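Long-range contact in immunity 23 family protein (Burkholderia dolosa AU0158, PDB 5FFP), which probably protects the bacterium that makes it by neutralising the toxin of a contact-dependent growth inhibition system: residues A15-L29 and W39-M51. Residues are numbered along the deposited sequence; the frame is centred on the assembly and turned at random.
Sequences AVESWSTPAFANGCL and WSSNSTLGVDLSM
L29 and S40 pair as hydrogen-bonded residues of an antiparallel beta hairpin, strands 26-33 and 36-44. G27 and S43 form the next such pair. Between them the register slips by one residue at a beta bulge, where the chain turns a corner at S41. G27 N gives a nearly straight bond to S43 O (3.0 Å, 169°).

The tight side holds L29, S43 and L45. L29 CB packs on S43 CB at 4.1 Å. With CG anti to the backbone N (chi1 -175°), the L29 side chain carries CD1 to D48 OD2 and L49 CD1 on helix 45-52. The S43 hydroxyl donates to D48 OD2 (2.6 Å) from above the carboxylate plane. S104 OG of helix 103-108 also bonds this oxygen, so the buried carboxylate ties the hairpin to two helices. L45 splits its methyls: CD1 lies 3.6 Å from A15 N, and CD2 reaches C28 O.

Looser and more exposed are two contacts of S41. C28 SG rests on S41 CB at 3.7 Å, and the W19 ring meets S41 O obliquely. Where strand passes into helix, L45 N bonds A25 O, and one water bridges A25 N and G46 N. N26 and T44, side by side, make a firm polar point on the side away from L29 and S43. The N26 amide is fixed at both ends: ND2 donates to W19 O, and OD1 accepts from T44 OG1 at 2.6 Å.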
loop_
_atom_site.group_PDB
_atom_site.type_symbol
_atom_site.label_atom_id
_atom_site.label_comp_id
_atom_site.label_asym_id
_atom_site.label_seq_id
_atom_site.Cartn_x
_atom_site.Cartn_y
_atom_site.Cartn_z
ATOM N N ALA A 15 24.622 -19.877 3.241
ATOM C CA ALA A 15 25.110 -19.330 4.479
ATOM C C ALA A 15 26.623 -19.094 4.444
ATOM O O ALA A 15 27.380 -19.849 3.801
ATOM C CB ALA A 15 24.817 -20.323 5.613
ATOM N N VAL A 16 27.075 -18.073 5.179
ATOM C CA VAL A 16 28.480 -17.927 5.422
ATOM C C VAL A 16 28.727 -18.300 6.862
ATOM O O VAL A 16 28.264 -17.603 7.792
ATOM C CB VAL A 16 28.942 -16.512 5.177
ATOM C CG1 VAL A 16 30.432 -16.429 5.465
ATOM C CG2 VAL A 16 28.629 -16.041 3.752
ATOM N N GLU A 17 29.424 -19.405 7.051
ATOM C CA GLU A 17 29.639 -19.996 8.352
ATOM C C GLU A 17 30.033 -19.026 9.459
ATOM O O GLU A 17 29.647 -19.227 10.609
ATOM C CB GLU A 17 30.744 -21.072 8.283
ATOM C CG GLU A 17 30.210 -22.488 8.467
ATOM C CD GLU A 17 31.291 -23.563 8.658
ATOM O OE1 GLU A 17 31.284 -24.554 7.857
ATOM O OE2 GLU A 17 32.125 -23.453 9.612
ATOM N N SER A 18 30.858 -18.044 9.114
ATOM C CA SER A 18 31.430 -17.102 10.071
ATOM C C SER A 18 30.490 -15.917 10.365
ATOM O O SER A 18 30.718 -15.168 11.292
ATOM C CB SER A 18 32.751 -16.560 9.536
ATOM O OG SER A 18 32.548 -15.253 8.998
ATOM N N TRP A 19 29.459 -15.745 9.537
ATOM C CA TRP A 19 28.419 -14.730 9.762
ATOM C C TRP A 19 27.237 -15.271 10.521
ATOM O O TRP A 19 26.372 -14.524 10.893
ATOM C CB TRP A 19 27.890 -14.225 8.426
ATOM C CG TRP A 19 28.855 -13.495 7.610
ATOM C CD1 TRP A 19 30.139 -13.113 7.974
ATOM C CD2 TRP A 19 28.617 -12.950 6.331
ATOM N NE1 TRP A 19 30.718 -12.428 6.938
ATOM C CE2 TRP A 19 29.803 -12.314 5.921
ATOM C CE3 TRP A 19 27.516 -12.931 5.477
ATOM C CZ2 TRP A 19 29.910 -11.655 4.701
ATOM C CZ3 TRP A 19 27.637 -12.284 4.223
ATOM C CH2 TRP A 19 28.828 -11.668 3.864
ATOM N N SER A 20 27.193 -16.574 10.738
ATOM C CA SER A 20 25.944 -17.240 11.064
ATOM C C SER A 20 25.968 -17.791 12.482
ATOM O O SER A 20 27.038 -17.913 13.085
ATOM C CB SER A 20 25.717 -18.389 10.079
ATOM O OG SER A 20 25.602 -17.870 8.762
ATOM N N THR A 21 24.768 -18.124 12.979
ATOM C CA THR A 21 24.580 -18.786 14.267
ATOM C C THR A 21 23.618 -19.907 13.960
ATOM O O THR A 21 22.941 -19.837 12.966
ATOM C CB THR A 21 23.927 -17.827 15.302
ATOM O OG1 THR A 21 22.518 -17.703 15.011
ATOM C CG2 THR A 21 24.536 -16.462 15.185
ATOM N N PRO A 22 23.465 -20.874 14.861
ATOM C CA PRO A 22 22.451 -21.878 14.598
ATOM C C PRO A 22 21.060 -21.311 14.276
ATOM O O PRO A 22 20.276 -21.996 13.642
ATOM C CB PRO A 22 22.412 -22.690 15.904
ATOM C CG PRO A 22 23.705 -22.395 16.607
ATOM C CD PRO A 22 23.995 -20.970 16.233
ATOM N N ALA A 23 20.754 -20.080 14.705
ATOM C CA ALA A 23 19.436 -19.489 14.523
ATOM C C ALA A 23 19.350 -18.685 13.247
ATOM O O ALA A 23 18.274 -18.506 12.684
ATOM C CB ALA A 23 19.118 -18.579 15.690
ATOM N N PHE A 24 20.483 -18.124 12.843
ATOM C CA PHE A 24 20.481 -17.203 11.766
ATOM C C PHE A 24 21.516 -17.699 10.767
ATOM O O PHE A 24 22.717 -17.573 10.993
ATOM C CB PHE A 24 20.817 -15.807 12.251
ATOM C CG PHE A 24 19.987 -15.338 13.414
ATOM C CD1 PHE A 24 18.654 -15.087 13.251
ATOM C CD2 PHE A 24 20.547 -15.163 14.675
ATOM C CE1 PHE A 24 17.880 -14.666 14.307
ATOM C CE2 PHE A 24 19.789 -14.747 15.729
ATOM C CZ PHE A 24 18.453 -14.487 15.547
ATOM N N ALA A 25 21.028 -18.295 9.682
ATOM C CA ALA A 25 21.851 -18.659 8.529
ATOM C C ALA A 25 22.020 -17.402 7.723
ATOM O O ALA A 25 21.125 -17.048 6.928
ATOM C CB ALA A 25 21.172 -19.768 7.687
ATOM N N ASN A 26 23.129 -16.709 7.930
ATOM C CA ASN A 26 23.361 -15.444 7.244
ATOM C C ASN A 26 24.342 -15.614 6.125
ATOM O O ASN A 26 25.414 -16.191 6.325
ATOM C CB ASN A 26 23.945 -14.384 8.203
ATOM C CG ASN A 26 22.961 -13.966 9.273
ATOM O OD1 ASN A 26 21.735 -13.863 9.016
ATOM N ND2 ASN A 26 23.469 -13.801 10.494
ATOM N N GLY A 27 24.039 -15.059 4.969
ATOM C CA GLY A 27 24.857 -15.329 3.794
ATOM C C GLY A 27 24.342 -14.664 2.530
ATOM O O GLY A 27 23.959 -13.492 2.548
ATOM N N CYS A 28 24.322 -15.403 1.424
ATOM C CA CYS A 28 24.068 -14.816 0.098
ATOM C C CYS A 28 22.901 -15.467 -0.595
ATOM O O CYS A 28 22.619 -16.669 -0.395
ATOM C CB CYS A 28 25.299 -14.942 -0.776
ATOM S SG CYS A 28 26.735 -14.051 -0.113
ATOM N N LEU A 29 22.193 -14.636 -1.364
ATOM C CA LEU A 29 21.061 -15.085 -2.132
ATOM C C LEU A 29 20.962 -14.275 -3.409
ATOM O O LEU A 29 21.128 -13.053 -3.412
ATOM C CB LEU A 29 19.779 -14.937 -1.347
ATOM C CG LEU A 29 18.563 -15.503 -2.046
ATOM C CD1 LEU A 29 17.636 -16.154 -1.044
ATOM C CD2 LEU A 29 17.830 -14.436 -2.801
ATOM N N TRP A 39 21.935 -10.179 -6.892
ATOM C CA TRP A 39 22.303 -10.886 -5.684
ATOM C C TRP A 39 22.494 -9.914 -4.520
ATOM O O TRP A 39 22.633 -8.677 -4.701
ATOM C CB TRP A 39 23.597 -11.700 -5.922
ATOM C CG TRP A 39 24.780 -10.872 -6.213
ATOM C CD1 TRP A 39 25.241 -10.524 -7.444
ATOM C CD2 TRP A 39 25.679 -10.295 -5.271
ATOM N NE1 TRP A 39 26.361 -9.749 -7.327
ATOM C CE2 TRP A 39 26.653 -9.588 -5.999
ATOM C CE3 TRP A 39 25.781 -10.332 -3.870
ATOM C CZ2 TRP A 39 27.683 -8.881 -5.383
ATOM C CZ3 TRP A 39 26.822 -9.601 -3.238
ATOM C CH2 TRP A 39 27.749 -8.900 -4.002
ATOM N N SER A 40 22.499 -10.477 -3.322
ATOM C CA SER A 40 22.724 -9.722 -2.112
ATOM C C SER A 40 23.511 -10.585 -1.185
ATOM O O SER A 40 23.240 -11.767 -1.082
ATOM C CB SER A 40 21.376 -9.418 -1.420
ATOM O OG SER A 40 21.594 -9.044 -0.101
ATOM N N SER A 41 24.474 -9.984 -0.491
ATOM C CA SER A 41 25.175 -10.681 0.539
ATOM C C SER A 41 24.656 -10.255 1.909
ATOM O O SER A 41 25.422 -10.212 2.865
ATOM C CB SER A 41 26.659 -10.385 0.441
ATOM O OG SER A 41 26.904 -8.998 0.629
ATOM N N ASN A 42 23.366 -9.971 1.980
ATOM C CA ASN A 42 22.707 -9.371 3.134
ATOM C C ASN A 42 21.541 -10.205 3.606
ATOM O O ASN A 42 20.698 -9.707 4.355
ATOM C CB ASN A 42 22.095 -7.998 2.792
ATOM C CG ASN A 42 23.135 -6.942 2.528
ATOM O OD1 ASN A 42 24.265 -7.042 3.009
ATOM N ND2 ASN A 42 22.766 -5.913 1.789
ATOM N N SER A 43 21.481 -11.469 3.201
ATOM C CA SER A 43 20.300 -12.267 3.466
ATOM C C SER A 43 20.433 -13.061 4.730
ATOM O O SER A 43 21.532 -13.456 5.062
ATOM C CB SER A 43 20.065 -13.214 2.317
ATOM O OG SER A 43 19.194 -14.297 2.676
ATOM N N THR A 44 19.305 -13.277 5.431
ATOM C CA THR A 44 19.167 -14.287 6.465
ATOM C C THR A 44 18.207 -15.287 5.871
ATOM O O THR A 44 17.016 -15.005 5.672
ATOM C CB THR A 44 18.582 -13.743 7.800
ATOM O OG1 THR A 44 19.439 -12.740 8.353
ATOM C CG2 THR A 44 18.444 -14.880 8.832
ATOM N N LEU A 45 18.721 -16.458 5.555
ATOM C CA LEU A 45 18.050 -17.331 4.624
ATOM C C LEU A 45 16.781 -17.909 5.202
ATOM O O LEU A 45 15.816 -18.125 4.467
ATOM C CB LEU A 45 18.965 -18.455 4.156
ATOM C CG LEU A 45 20.357 -18.065 3.685
ATOM C CD1 LEU A 45 21.088 -19.334 3.325
ATOM C CD2 LEU A 45 20.327 -17.132 2.490
ATOM N N GLY A 46 16.736 -18.157 6.500
ATOM C CA GLY A 46 15.456 -18.597 7.108
ATOM C C GLY A 46 14.285 -17.636 6.877
ATOM O O GLY A 46 13.154 -18.043 6.572
ATOM N N VAL A 47 14.581 -16.348 7.002
ATOM C CA VAL A 47 13.589 -15.305 6.846
ATOM C C VAL A 47 13.256 -15.119 5.379
ATOM O O VAL A 47 12.123 -15.014 5.030
ATOM C CB VAL A 47 14.092 -13.943 7.443
ATOM C CG1 VAL A 47 13.056 -12.857 7.228
ATOM C CG2 VAL A 47 14.397 -14.080 8.920
ATOM N N ASP A 48 14.265 -14.998 4.527
ATOM C CA ASP A 48 14.007 -14.986 3.086
ATOM C C ASP A 48 13.183 -16.218 2.615
ATOM O O ASP A 48 12.233 -16.075 1.820
ATOM C CB ASP A 48 15.312 -14.936 2.316
ATOM C CG ASP A 48 15.785 -13.523 2.029
ATOM O OD1 ASP A 48 14.986 -12.552 2.118
ATOM O OD2 ASP A 48 16.968 -13.389 1.608
ATOM N N LEU A 49 13.539 -17.419 3.069
ATOM C CA LEU A 49 12.871 -18.623 2.544
ATOM C C LEU A 49 11.436 -18.694 3.030
ATOM O O LEU A 49 10.540 -18.947 2.237
ATOM C CB LEU A 49 13.643 -19.918 2.869
ATOM C CG LEU A 49 14.705 -20.424 1.847
ATOM C CD1 LEU A 49 15.484 -19.351 1.112
ATOM C CD2 LEU A 49 15.685 -21.373 2.532
ATOM N N SER A 50 11.199 -18.426 4.310
ATOM C CA SER A 50 9.836 -18.452 4.795
ATOM C C SER A 50 8.941 -17.393 4.114
ATOM O O SER A 50 7.734 -17.631 3.913
ATOM C CB SER A 50 9.786 -18.302 6.290
ATOM O OG SER A 50 10.080 -16.977 6.614
HETATM N N MSE A 51 9.520 -16.262 3.734
HETATM C CA MSE A 51 8.772 -15.240 3.016
HETATM C C MSE A 51 8.529 -15.568 1.534
HETATM O O MSE A 51 7.517 -15.155 0.958
HETATM C CB MSE A 51 9.550 -13.960 3.266
HETATM C CG MSE A 51 9.321 -12.878 2.210
HETATM SE SE MSE A 51 10.488 -13.091 0.595
HETATM C CE MSE A 51 9.363 -11.946 -0.563
HETATM O O HOH W 1 18.331 -18.242 8.742
#